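Local coordinates for protein cortical-lytic enzyme (PDB 5JIP) that probably acts as a lysozyme-type muramidase of glycoside hydrolase family 25, cutting the peptidoglycan of the spore cortex during germination, at residues Glu301-Asp304 with Asp308-Lys311. Numbering follows the deposited sequence.
Sequences EAFD and DFSK. With MG (magnesium ion), chain E.
Phe309 overlaps Phe303 and Glu301 through its CD2 atom, which lies 3.5 Å from Phe303 CB and 3.6 Å from Glu301 OE2, both approaching the ring obliquely. The two phenylalanines run side by side in the same direction, while the Glu301 carboxylate plane is inclined 36° to the Phe309 ring. Glu301 reaches the ring with a chain extended beyond CG, and its OE1 forms salt bridges with Arg143 and Arg313; Arg143 also makes a cation-pi contact with Phe309. Water 1 donates to both Glu301 OE1 and Ser310 O, linking the Glu301 carboxylate to the Ser310 carbonyl. Phe303 also meets Phe303 of the second subunit.

The backbones run roughly antiparallel, with a single bridge pairing Phe303 and Phe309. Asp304 N bonds to Asp308 O at 3.0 Å, nearly in line with the carbonyl, and Ser310 N bonds to Ala302 O. Ser310 OG, set beside its own backbone N (chi1 -56°), takes the place of a backbone acceptor for Ala302 N at 2.8 Å and is also bonded to Ser233 O.

In the Asp304 carboxylate, OD1 faces the 308-311 loop and accepts Asp308 N at 2.9 Å, from 35° out of the carboxylate plane, while OD2 binds the magnesium ion at 2.1 Å. The bond from Asp308 thus helps fix the rotation of a metal ligand, whose site is completed by Asp258 OD2, the backbone oxygens of Asp227 and Met230, and waters 3 and 4.

In the fold, this is a connection between adjacent antiparallel strands with a magnesium site at its start: the loop 308-311 turns back along the end of strand 296-304, which lies between strands 259-266 and 314-318 in a four-stranded antiparallel sheet, before the chain enters strand 314-318.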
loop_
_atom_site.group_PDB
_atom_site.type_symbol
_atom_site.label_atom_id
_atom_site.label_comp_id
_atom_site.label_asym_id
_atom_site.label_seq_id
_atom_site.Cartn_x
_atom_site.Cartn_y
_atom_site.Cartn_z
ATOM N N GLU A 301 -6.416 -5.040 -11.248
ATOM C CA GLU A 301 -5.029 -4.618 -11.355
ATOM C C GLU A 301 -4.349 -4.751 -9.995
ATOM O O GLU A 301 -4.947 -4.464 -8.950
ATOM C CB GLU A 301 -4.930 -3.165 -11.863
ATOM C CG GLU A 301 -5.535 -2.127 -10.885
ATOM C CD GLU A 301 -5.726 -0.754 -11.504
ATOM O OE1 GLU A 301 -5.520 -0.603 -12.734
ATOM O OE2 GLU A 301 -6.109 0.188 -10.744
ATOM N N ALA A 302 -3.100 -5.196 -10.015
ATOM C CA ALA A 302 -2.251 -5.077 -8.844
ATOM C C ALA A 302 -1.605 -3.696 -8.816
ATOM O O ALA A 302 -1.484 -3.024 -9.841
ATOM C CB ALA A 302 -1.181 -6.157 -8.842
ATOM N N PHE A 303 -1.192 -3.260 -7.621
ATOM C CA PHE A 303 -0.355 -2.065 -7.536
ATOM C C PHE A 303 0.679 -2.270 -6.440
ATOM O O PHE A 303 0.498 -3.097 -5.539
ATOM C CB PHE A 303 -1.162 -0.757 -7.309
ATOM C CG PHE A 303 -2.048 -0.741 -6.080
ATOM C CD1 PHE A 303 -1.552 -0.364 -4.832
ATOM C CD2 PHE A 303 -3.397 -1.045 -6.190
ATOM C CE1 PHE A 303 -2.385 -0.330 -3.713
ATOM C CE2 PHE A 303 -4.231 -0.994 -5.093
ATOM C CZ PHE A 303 -3.737 -0.646 -3.845
ATOM N N ASP A 304 1.791 -1.540 -6.547
ATOM C CA ASP A 304 2.925 -1.742 -5.657
ATOM C C ASP A 304 3.094 -0.532 -4.732
ATOM O O ASP A 304 2.336 0.432 -4.786
ATOM C CB ASP A 304 4.191 -2.077 -6.458
ATOM C CG ASP A 304 4.655 -0.956 -7.382
ATOM O OD1 ASP A 304 4.211 0.202 -7.244
ATOM O OD2 ASP A 304 5.497 -1.260 -8.256
ATOM N N ASP A 308 2.740 2.181 -8.824
ATOM C CA ASP A 308 2.553 1.677 -10.172
ATOM C C ASP A 308 1.606 0.488 -10.198
ATOM O O ASP A 308 1.474 -0.267 -9.224
ATOM C CB ASP A 308 3.888 1.275 -10.799
ATOM C CG ASP A 308 4.686 2.476 -11.298
ATOM O OD1 ASP A 308 4.124 3.299 -12.029
ATOM O OD2 ASP A 308 5.868 2.611 -10.925
ATOM N N PHE A 309 0.959 0.322 -11.346
ATOM C CA PHE A 309 -0.079 -0.676 -11.569
ATOM C C PHE A 309 0.324 -1.692 -12.628
ATOM O O PHE A 309 1.160 -1.422 -13.490
ATOM C CB PHE A 309 -1.364 -0.008 -12.019
ATOM C CG PHE A 309 -1.786 1.092 -11.116
ATOM C CD1 PHE A 309 -1.283 2.366 -11.287
ATOM C CD2 PHE A 309 -2.643 0.849 -10.069
ATOM C CE1 PHE A 309 -1.667 3.399 -10.434
ATOM C CE2 PHE A 309 -2.994 1.874 -9.203
ATOM C CZ PHE A 309 -2.498 3.142 -9.393
ATOM N N SER A 310 -0.315 -2.858 -12.551
ATOM C CA SER A 310 -0.329 -3.826 -13.649
ATOM C C SER A 310 -0.552 -3.095 -14.955
ATOM O O SER A 310 -1.471 -2.290 -15.074
ATOM C CB SER A 310 -1.447 -4.868 -13.450
ATOM O OG SER A 310 -1.349 -5.532 -12.201
ATOM N N LYS A 311 0.287 -3.391 -15.954
ATOM C CA LYS A 311 0.125 -2.718 -17.238
ATOM C C LYS A 311 -1.244 -3.007 -17.827
ATOM O O LYS A 311 -1.897 -2.111 -18.381
ATOM C CB LYS A 311 1.220 -3.154 -18.203
ATOM C CG LYS A 311 1.214 -2.376 -19.520
ATOM C CD LYS A 311 2.360 -2.844 -20.449
ATOM C CE LYS A 311 2.397 -2.045 -21.751
ATOM N NZ LYS A 311 1.329 -2.481 -22.668
HETATM MG MG MG E . 7.225 -2.411 -8.269
HETATM O O HOH W 1 -3.959 -1.422 -14.922
HETATM O O HOH W 2 6.374 1.541 -8.531
HETATM O O HOH W 3 8.090 -0.497 -8.150
HETATM O O HOH W 4 6.234 -4.285 -8.478
#